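Local coordinates for protein UDP-L-Rhamnose Synthase (Acanthamoeba polyphaga mimivirus, PDB 7JID) that acts as a UDP-L-rhamnose synthase, an oxidoreductase that binds NADP together with a UDP-linked sugar, at residues 6-11 and 28-33; 55-60 and 104-109. All coordinates share one frame; numbering follows the deposited sequence.

Both interactions are parallel strand pairs in one six-strand sheet, ordered 29-32, 5-9, 54-57, 103-109, 157-162, 212-215: interaction 1 joins the outermost strand 29-32 to 5-9, and interaction 2 the two central strands. Their centres lie about 12 Å apart, and strands 5-9 and 54-57 meet through two probable hydrogen bonds, F9 N to M56 O and F58 N to F9 O, both 2.9 Å. Where these strands end, I59 CG2 packs 3.6 Å from G10 N, bringing together two residues of the NADP pocket. Interaction 1 supplies G10 to that pocket, while interaction 2 supplies F58, I59, G60 and L107 and carries on to T109 of the UDP-sugar site; the L107 side chain is about 8 Å from that sugar nucleotide.

Interaction 1 (6-11 and 28-33); sequences WLIFGN and EQVVGA
W6 CG lies anti to its own carbonyl carbon (chi1 -59°), and E28, with CG in the same relation to its backbone, bends at chi2 (-68°); the indole N-H and the carboxylate meet beyond the start of the strand pair. W6 NE1 donates to E28 OE1 at 2.8 Å. The acceptor sits close to the indole plane but is approached from above the carboxylate plane, the two planes being 81° apart. M4 N also bonds OE1, and R207 forms a salt bridge with OE2. Between the strands runs a parallel ladder: W6 N to Q29 O, V31 N to W6 O (2.7 Å), I8 N to V31 O and A33 N to I8 O.

On the face holding L7 and V31, L7 CD1 touches V31 CG1 at 3.9 Å and A33 CB at 3.8 Å. A33 sets CB over one face of the F9 ring, 3.4 Å from the ring centroid and almost on the normal, a CH-pi contact. On the face of W6, I8 and V30, I8 CG1 meets V30 CG1 at 3.8 Å, and helix 14-25 covers W6 and V30. This helix makes the pair a beta-alpha-beta crossover of a Rossmann fold, and at G10, which touches NADP, a GxxGxxG dinucleotide-binding loop begins. The N11 amide packs on bare G32, its CG 3.5 Å from G32 CA.

With a guanidinium on one carboxylate oxygen and two N-H groups on the other, E28 is probably held as an anion, which would strengthen the indole bond.

Interaction 2 (55-60 and 104-109); sequences VMSFIG and LTYLGT. With NAP (NADP nicotinamide-adenine-dinucleotide phosphate), chain D.
Residues V55 to S57 and L104 to L107 form a fully buried parallel strand pairing at the centre of the sheet, its C-terminal end opening onto the cofactor. Three backbone bonds carry it: T105 N to V55 O, S57 N to T105 O (2.8 Å) and L107 N to S57 O (3.1 Å). On the face holding V55, S57, L104 and Y106, V55 CG1 touches L104 CD1 at 3.7 Å. On the face of M56 and T105, these two side chains lie side by side, and a bend at chi3 (85°) sets M56 CE 3.6 Å from T105 CB; helix 195-207 covers both residues. F58 turns its ring edge to L107, CD1 meeting CD2 at 3.5 Å.

The arrangement is that of a Rossmann fold, in which NADP lies across the C-terminal ends of the parallel strands. Here I59 sets CG2 against the adenine, 3.5 Å from NAP C4A, while L107 CG comes within 3.9 Å of NAP C1D, in the ribose on the nicotinamide side. Near the C-terminal end of strand 54-57 a water is bonded to S57 OG (2.9 Å) and lies within reach of I59 O and L107 O, among more acceptors than its two protons can serve. A second water bridges V55 O and T105 OG1. Y106 OH is bonded to K143 NZ, and T109 OG1 reaches the bound UDP-sugar through a hydrogen bond to its O4'.

Interaction 1 (6-11 and 28-33)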
ATOM      1  N   TRP A   6      11.688 -25.057   6.967  1.00 15.52           N
ATOM      2  CA  TRP A   6      11.362 -23.930   6.055  1.00 15.12           C
ATOM      3  C   TRP A   6       9.847 -23.786   5.976  1.00 14.77           C
ATOM      4  O   TRP A   6       9.165 -24.750   5.500  1.00 17.04           O
ATOM      5  CB  TRP A   6      11.946 -24.174   4.669  1.00 16.02           C
ATOM      6  CG  TRP A   6      13.432 -24.344   4.586  1.00 16.26           C
ATOM      7  CD1 TRP A   6      14.161 -25.396   5.067  1.00 17.68           C
ATOM      8  CD2 TRP A   6      14.372 -23.488   3.915  1.00 17.35           C
ATOM      9  NE1 TRP A   6      15.489 -25.222   4.803  1.00 17.64           N
ATOM     10  CE2 TRP A   6      15.650 -24.078   4.045  1.00 18.32           C
ATOM     11  CE3 TRP A   6      14.270 -22.291   3.188  1.00 16.91           C
ATOM     12  CZ2 TRP A   6      16.805 -23.507   3.508  1.00 17.34           C
ATOM     13  CZ3 TRP A   6      15.417 -21.707   2.702  1.00 15.79           C
ATOM     14  CH2 TRP A   6      16.661 -22.327   2.809  1.00 17.08           C
ATOM     15  N   LEU A   7       9.329 -22.661   6.456  1.00 15.07           N
ATOM     16  CA  LEU A   7       7.889 -22.361   6.357  1.00 13.93           C
ATOM     17  C   LEU A   7       7.659 -21.569   5.061  1.00 12.76           C
ATOM     18  O   LEU A   7       8.248 -20.494   4.961  1.00 13.16           O
ATOM     19  CB  LEU A   7       7.454 -21.558   7.580  1.00 14.93           C
ATOM     20  CG  LEU A   7       5.995 -21.115   7.572  1.00 14.86           C
ATOM     21  CD1 LEU A   7       5.068 -22.318   7.519  1.00 15.08           C
ATOM     22  CD2 LEU A   7       5.696 -20.249   8.756  1.00 17.67           C
ATOM     23  N   ILE A   8       6.841 -22.107   4.177  1.00 13.63           N
ATOM     24  CA  ILE A   8       6.649 -21.535   2.811  1.00 13.57           C
ATOM     25  C   ILE A   8       5.217 -21.017   2.690  1.00 13.70           C
ATOM     26  O   ILE A   8       4.273 -21.825   2.671  1.00 15.68           O
ATOM     27  CB  ILE A   8       6.982 -22.566   1.716  1.00 14.28           C
ATOM     28  CG1 ILE A   8       8.351 -23.244   1.911  1.00 15.21           C
ATOM     29  CG2 ILE A   8       6.858 -21.914   0.333  1.00 14.09           C
ATOM     30  CD1 ILE A   8       9.509 -22.286   2.056  1.00 16.40           C
ATOM     31  N   PHE A   9       5.106 -19.722   2.456  1.00 13.24           N
ATOM     32  CA  PHE A   9       3.852 -19.048   2.057  1.00 13.81           C
ATOM     33  C   PHE A   9       3.790 -19.033   0.529  1.00 12.19           C
ATOM     34  O   PHE A   9       4.822 -18.732  -0.087  1.00 11.81           O
ATOM     35  CB  PHE A   9       3.834 -17.622   2.593  1.00 12.26           C
ATOM     36  CG  PHE A   9       3.558 -17.557   4.072  1.00 12.66           C
ATOM     37  CD1 PHE A   9       2.277 -17.367   4.565  1.00 13.02           C
ATOM     38  CD2 PHE A   9       4.601 -17.700   4.975  1.00 12.85           C
ATOM     39  CE1 PHE A   9       2.042 -17.353   5.930  1.00 12.75           C
ATOM     40  CE2 PHE A   9       4.366 -17.672   6.340  1.00 14.96           C
ATOM     41  CZ  PHE A   9       3.083 -17.484   6.817  1.00 13.29           C
ATOM     42  N   GLY A  10       2.664 -19.425  -0.051  1.00 12.85           N
ATOM     43  CA  GLY A  10       2.544 -19.591  -1.507  1.00 13.85           C
ATOM     44  C   GLY A  10       3.073 -20.939  -1.972  1.00 15.71           C
ATOM     45  O   GLY A  10       3.435 -21.100  -3.162  1.00 15.58           O
ATOM     46  N   ASN A  11       3.145 -21.929  -1.072  1.00 17.26           N
ATOM     47  CA  ASN A  11       3.798 -23.206  -1.458  1.00 18.60           C
ATOM     48  C   ASN A  11       2.968 -24.000  -2.480  1.00 17.83           C
ATOM     49  O   ASN A  11       3.542 -24.917  -3.062  1.00 19.58           O
ATOM     50  CB  ASN A  11       4.155 -24.052  -0.247  1.00 21.90           C
ATOM     51  CG  ASN A  11       2.948 -24.752   0.301  1.00 25.89           C
ATOM     52  OD1 ASN A  11       2.880 -25.989   0.290  1.00 30.49           O
ATOM     53  ND2 ASN A  11       2.013 -23.956   0.784  1.00 24.63           N
ATOM     54  N   GLU A  28      15.762 -30.908   2.988  1.00 27.77           N
ATOM     55  CA  GLU A  28      15.202 -29.945   3.967  1.00 25.12           C
ATOM     56  C   GLU A  28      13.770 -30.342   4.328  1.00 22.25           C
ATOM     57  O   GLU A  28      13.095 -31.019   3.529  1.00 24.28           O
ATOM     58  CB  GLU A  28      15.237 -28.509   3.440  1.00 24.70           C
ATOM     59  CG  GLU A  28      16.616 -28.055   3.005  1.00 24.07           C
ATOM     60  CD  GLU A  28      17.664 -27.868   4.084  1.00 26.44           C
ATOM     61  OE1 GLU A  28      17.365 -27.301   5.138  1.00 26.32           O
ATOM     62  OE2 GLU A  28      18.834 -28.198   3.806  1.00 29.56           O
ATOM     63  N   GLN A  29      13.325 -29.915   5.508  1.00 21.35           N
ATOM     64  CA  GLN A  29      11.921 -30.068   5.949  1.00 22.88           C
ATOM     65  C   GLN A  29      11.147 -28.822   5.498  1.00 19.64           C
ATOM     66  O   GLN A  29      11.506 -27.758   5.912  1.00 18.91           O
ATOM     67  CB  GLN A  29      11.825 -30.222   7.459  1.00 23.61           C
ATOM     68  CG  GLN A  29      10.419 -30.603   7.912  1.00 29.59           C
ATOM     69  CD  GLN A  29      10.233 -30.539   9.410  1.00 32.35           C
ATOM     70  OE1 GLN A  29      11.170 -30.286  10.164  1.00 31.50           O
ATOM     71  NE2 GLN A  29       8.998 -30.729   9.848  1.00 33.85           N
ATOM     72  N   VAL A  30      10.123 -29.003   4.679  1.00 22.77           N
ATOM     73  CA  VAL A  30       9.274 -27.900   4.162  1.00 23.57           C
ATOM     74  C   VAL A  30       7.906 -27.997   4.838  1.00 21.79           C
ATOM     75  O   VAL A  30       7.289 -29.095   4.798  1.00 22.11           O
ATOM     76  CB  VAL A  30       9.169 -27.991   2.637  1.00 24.61           C
ATOM     77  CG1 VAL A  30       8.145 -27.032   2.076  1.00 24.70           C
ATOM     78  CG2 VAL A  30      10.524 -27.763   2.000  1.00 27.98           C
ATOM     79  N   VAL A  31       7.452 -26.885   5.404  1.00 20.24           N
ATOM     80  CA  VAL A  31       6.089 -26.730   5.993  1.00 19.32           C
ATOM     81  C   VAL A  31       5.342 -25.719   5.122  1.00 18.22           C
ATOM     82  O   VAL A  31       5.812 -24.571   5.049  1.00 18.10           O
ATOM     83  CB  VAL A  31       6.156 -26.270   7.461  1.00 21.25           C
ATOM     84  CG1 VAL A  31       4.779 -26.172   8.111  1.00 21.52           C
ATOM     85  CG2 VAL A  31       7.070 -27.133   8.309  1.00 22.14           C
ATOM     86  N   GLY A  32       4.298 -26.157   4.421  1.00 16.49           N
ATOM     87  CA  GLY A  32       3.386 -25.229   3.727  1.00 18.09           C
ATOM     88  C   GLY A  32       2.592 -24.434   4.746  1.00 17.57           C
ATOM     89  O   GLY A  32       1.914 -25.054   5.566  1.00 20.29           O
ATOM     90  N   ALA A  33       2.667 -23.105   4.730  1.00 16.19           N
ATOM     91  CA  ALA A  33       1.925 -22.239   5.668  1.00 15.31           C
ATOM     92  C   ALA A  33       0.424 -22.454   5.480  1.00 16.61           C
ATOM     93  O   ALA A  33      -0.089 -22.449   4.344  1.00 17.02           O
ATOM     94  CB  ALA A  33       2.307 -20.784   5.487  1.00 16.42           C
TER
HETATM   95  O   HOH W   1      -0.202 -23.927   1.972  1.00 28.10           O

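Interaction 2 (55-60 and 104-109)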
ATOM      1  N   VAL A  55      11.705 -18.567   6.674  1.00 13.27           N
ATOM      2  CA  VAL A  55      10.377 -18.328   6.054  1.00 13.40           C
ATOM      3  C   VAL A  55      10.610 -17.818   4.626  1.00 12.09           C
ATOM      4  O   VAL A  55      11.526 -17.022   4.415  1.00 11.40           O
ATOM      5  CB  VAL A  55       9.558 -17.346   6.906  1.00 13.70           C
ATOM      6  CG1 VAL A  55       8.219 -17.028   6.270  1.00 14.18           C
ATOM      7  CG2 VAL A  55       9.355 -17.908   8.317  1.00 14.21           C
ATOM      8  N   MET A  56       9.785 -18.274   3.715  1.00 11.61           N
ATOM      9  CA  MET A  56       9.824 -17.729   2.327  1.00 12.56           C
ATOM     10  C   MET A  56       8.423 -17.344   1.891  1.00 11.46           C
ATOM     11  O   MET A  56       7.460 -18.021   2.235  1.00 12.58           O
ATOM     12  CB  MET A  56      10.430 -18.711   1.324  1.00 11.98           C
ATOM     13  CG  MET A  56      11.727 -19.380   1.802  1.00 12.37           C
ATOM     14  SD  MET A  56      12.561 -20.366   0.518  1.00 12.57           S
ATOM     15  CE  MET A  56      13.475 -19.039  -0.267  1.00 12.85           C
ATOM     16  N   SER A  57       8.364 -16.280   1.102  1.00 11.32           N
ATOM     17  CA  SER A  57       7.127 -15.703   0.547  1.00 10.41           C
ATOM     18  C   SER A  57       7.155 -15.824  -0.985  1.00  9.69           C
ATOM     19  O   SER A  57       7.950 -15.111  -1.639  1.00  8.84           O
ATOM     20  CB  SER A  57       6.930 -14.276   0.959  1.00 10.55           C
ATOM     21  OG  SER A  57       5.725 -13.770   0.379  1.00 11.37           O
ATOM     22  N   PHE A  58       6.256 -16.633  -1.516  1.00  9.96           N
ATOM     23  CA  PHE A  58       5.981 -16.760  -2.970  1.00 10.77           C
ATOM     24  C   PHE A  58       4.545 -16.384  -3.257  1.00 10.74           C
ATOM     25  O   PHE A  58       3.887 -17.114  -4.001  1.00 11.94           O
ATOM     26  CB  PHE A  58       6.360 -18.151  -3.461  1.00 11.69           C
ATOM     27  CG  PHE A  58       7.780 -18.503  -3.128  1.00 11.82           C
ATOM     28  CD1 PHE A  58       8.825 -17.775  -3.662  1.00 12.88           C
ATOM     29  CD2 PHE A  58       8.071 -19.484  -2.187  1.00 12.16           C
ATOM     30  CE1 PHE A  58      10.144 -18.036  -3.325  1.00 14.35           C
ATOM     31  CE2 PHE A  58       9.394 -19.766  -1.878  1.00 12.53           C
ATOM     32  CZ  PHE A  58      10.418 -19.025  -2.407  1.00 13.35           C
ATOM     33  N   ILE A  59       4.086 -15.304  -2.637  1.00 10.41           N
ATOM     34  CA  ILE A  59       2.655 -14.929  -2.705  1.00 10.59           C
ATOM     35  C   ILE A  59       2.522 -13.699  -3.598  1.00 10.24           C
ATOM     36  O   ILE A  59       3.440 -12.859  -3.691  1.00 10.35           O
ATOM     37  CB  ILE A  59       1.998 -14.683  -1.340  1.00 10.47           C
ATOM     38  CG1 ILE A  59       2.528 -13.402  -0.693  1.00  9.87           C
ATOM     39  CG2 ILE A  59       2.149 -15.919  -0.454  1.00 11.80           C
ATOM     40  CD1 ILE A  59       1.908 -13.044   0.636  1.00 11.30           C
ATOM     41  N   GLY A  60       1.303 -13.534  -4.081  1.00 12.51           N
ATOM     42  CA  GLY A  60       0.870 -12.301  -4.755  1.00 12.09           C
ATOM     43  C   GLY A  60      -0.370 -12.540  -5.570  1.00 12.05           C
ATOM     44  O   GLY A  60      -0.848 -13.688  -5.642  1.00 11.65           O
ATOM     45  N   LEU A 104      13.611 -14.019   6.443  1.00 11.20           N
ATOM     46  CA  LEU A 104      12.513 -14.050   5.447  1.00 10.62           C
ATOM     47  C   LEU A 104      13.114 -13.802   4.069  1.00 10.01           C
ATOM     48  O   LEU A 104      13.828 -12.818   3.918  1.00  9.88           O
ATOM     49  CB  LEU A 104      11.488 -12.979   5.771  1.00 10.13           C
ATOM     50  CG  LEU A 104      10.364 -12.772   4.744  1.00  9.14           C
ATOM     51  CD1 LEU A 104       9.518 -14.024   4.622  1.00 10.05           C
ATOM     52  CD2 LEU A 104       9.520 -11.604   5.179  1.00 10.48           C
ATOM     53  N   THR A 105      12.764 -14.664   3.128  1.00 10.01           N
ATOM     54  CA  THR A 105      12.951 -14.411   1.683  1.00 10.50           C
ATOM     55  C   THR A 105      11.601 -13.964   1.123  1.00  9.60           C
ATOM     56  O   THR A 105      10.673 -14.751   1.141  1.00 10.48           O
ATOM     57  CB  THR A 105      13.505 -15.629   0.936  1.00 10.90           C
ATOM     58  OG1 THR A 105      14.703 -16.080   1.592  1.00 11.66           O
ATOM     59  CG2 THR A 105      13.801 -15.280  -0.503  1.00 11.01           C
ATOM     60  N   TYR A 106      11.581 -12.758   0.578  1.00  9.78           N
ATOM     61  CA  TYR A 106      10.436 -12.195  -0.158  1.00 10.27           C
ATOM     62  C   TYR A 106      10.762 -12.219  -1.656  1.00  9.26           C
ATOM     63  O   TYR A 106      11.659 -11.536  -2.089  1.00  8.50           O
ATOM     64  CB  TYR A 106      10.098 -10.793   0.350  1.00  9.26           C
ATOM     65  CG  TYR A 106       9.217 -10.021  -0.594  1.00  8.96           C
ATOM     66  CD1 TYR A 106       7.901 -10.419  -0.820  1.00  8.70           C
ATOM     67  CD2 TYR A 106       9.697  -8.895  -1.209  1.00  8.36           C
ATOM     68  CE1 TYR A 106       7.106  -9.723  -1.711  1.00  8.95           C
ATOM     69  CE2 TYR A 106       8.913  -8.184  -2.109  1.00  8.79           C
ATOM     70  CZ  TYR A 106       7.603  -8.583  -2.312  1.00  9.06           C
ATOM     71  OH  TYR A 106       6.786  -7.950  -3.213  1.00  9.84           O
ATOM     72  N   LEU A 107      10.003 -12.987  -2.427  1.00  9.40           N
ATOM     73  CA  LEU A 107      10.160 -12.973  -3.910  1.00 10.80           C
ATOM     74  C   LEU A 107       9.333 -11.824  -4.467  1.00 11.02           C
ATOM     75  O   LEU A 107       8.087 -11.904  -4.418  1.00 10.89           O
ATOM     76  CB  LEU A 107       9.748 -14.302  -4.522  1.00 12.22           C
ATOM     77  CG  LEU A 107      10.240 -14.490  -5.967  1.00 14.15           C
ATOM     78  CD1 LEU A 107      11.737 -14.291  -6.104  1.00 14.79           C
ATOM     79  CD2 LEU A 107       9.869 -15.879  -6.469  1.00 17.09           C
ATOM     80  N   GLY A 108      10.011 -10.713  -4.795  1.00  9.74           N
ATOM     81  CA  GLY A 108       9.376  -9.509  -5.350  1.00 10.03           C
ATOM     82  C   GLY A 108       9.512  -9.468  -6.858  1.00  9.80           C
ATOM     83  O   GLY A 108       9.477 -10.482  -7.546  1.00  9.60           O
ATOM     84  N   THR A 109       9.633  -8.256  -7.354  1.00  9.02           N
ATOM     85  CA  THR A 109       9.622  -8.004  -8.803  1.00  7.79           C
ATOM     86  C   THR A 109      10.547  -6.853  -9.162  1.00  7.38           C
ATOM     87  O   THR A 109      10.613  -5.860  -8.413  1.00  7.71           O
ATOM     88  CB  THR A 109       8.184  -7.791  -9.296  1.00  8.87           C
ATOM     89  OG1 THR A 109       8.243  -7.631 -10.713  1.00  9.70           O
ATOM     90  CG2 THR A 109       7.532  -6.583  -8.652  1.00  8.89           C
TER
HETATM   91  PA  NAP D 302       0.908 -18.063  -8.417  1.00 15.50           P
HETATM   92  O1A NAP D 302       1.027 -19.410  -9.092  1.00 16.57           O
HETATM   93  O2A NAP D 302      -0.370 -17.296  -8.555  1.00 18.01           O
HETATM   94  O5B NAP D 302       1.240 -18.391  -6.904  1.00 14.51           O
HETATM   95  C5B NAP D 302       0.914 -17.456  -5.873  1.00 14.48           C
HETATM   96  C4B NAP D 302       0.525 -18.103  -4.553  1.00 14.67           C
HETATM   97  O4B NAP D 302       0.377 -17.132  -3.526  1.00 15.00           O
HETATM   98  C3B NAP D 302      -0.804 -18.825  -4.731  1.00 15.63           C
HETATM   99  O3B NAP D 302      -0.545 -20.141  -4.189  1.00 15.53           O
HETATM  100  C2B NAP D 302      -1.744 -18.005  -3.857  1.00 14.92           C
HETATM  101  O2B NAP D 302      -2.606 -18.873  -3.185  1.00 17.56           O
HETATM  102  C1B NAP D 302      -0.825 -17.364  -2.819  1.00 13.56           C
HETATM  103  N9A NAP D 302      -1.276 -16.167  -2.137  1.00 12.99           N
HETATM  104  C8A NAP D 302      -1.629 -15.014  -2.688  1.00 10.96           C
HETATM  105  N7A NAP D 302      -1.944 -14.120  -1.749  1.00 10.32           N
HETATM  106  C5A NAP D 302      -1.798 -14.727  -0.563  1.00 10.79           C
HETATM  107  C6A NAP D 302      -2.009 -14.331   0.775  1.00 10.93           C
HETATM  108  N6A NAP D 302      -2.430 -13.112   1.021  1.00  9.79           N
HETATM  109  N1A NAP D 302      -1.767 -15.279   1.746  1.00  9.96           N
HETATM  110  C2A NAP D 302      -1.322 -16.498   1.414  1.00 11.74           C
HETATM  111  N3A NAP D 302      -1.108 -16.967   0.174  1.00 11.74           N
HETATM  112  C4A NAP D 302      -1.332 -16.071  -0.826  1.00 10.91           C
HETATM  113  O3  NAP D 302       2.049 -16.994  -8.805  1.00 16.90           O
HETATM  114  PN  NAP D 302       3.640 -17.272  -8.973  1.00 15.32           P
HETATM  115  O1N NAP D 302       3.847 -16.805 -10.404  1.00 17.55           O
HETATM  116  O2N NAP D 302       4.150 -18.525  -8.394  1.00 16.32           O
HETATM  117  O5D NAP D 302       4.203 -16.048  -8.141  1.00 20.82           O
HETATM  118  C5D NAP D 302       4.638 -15.968  -6.791  1.00 25.98           C
HETATM  119  C4D NAP D 302       4.639 -14.465  -6.384  1.00 22.82           C
HETATM  120  O4D NAP D 302       5.939 -14.125  -6.021  1.00 29.74           O
HETATM  121  C3D NAP D 302       4.295 -13.627  -7.597  1.00 24.84           C
HETATM  122  O3D NAP D 302       4.037 -12.212  -7.258  1.00 32.04           O
HETATM  123  C2D NAP D 302       5.604 -13.999  -8.332  1.00 24.44           C
HETATM  124  O2D NAP D 302       6.021 -13.215  -9.458  1.00 22.24           O
HETATM  125  C1D NAP D 302       6.645 -13.904  -7.248  1.00 23.23           C
HETATM  126  P2B NAP D 302      -4.181 -18.750  -3.343  1.00 20.22           P
HETATM  127  O1X NAP D 302      -4.583 -19.340  -4.624  1.00 23.70           O
HETATM  128  O2X NAP D 302      -4.541 -19.688  -2.175  1.00 22.85           O
HETATM  129  O3X NAP D 302      -4.710 -17.322  -3.169  1.00 18.78           O
HETATM  130  O   HOH W   2      14.364 -17.465   3.964  1.00 12.65           O
HETATM  131  O   HOH W   3       5.996 -12.917  -2.336  1.00 11.48           O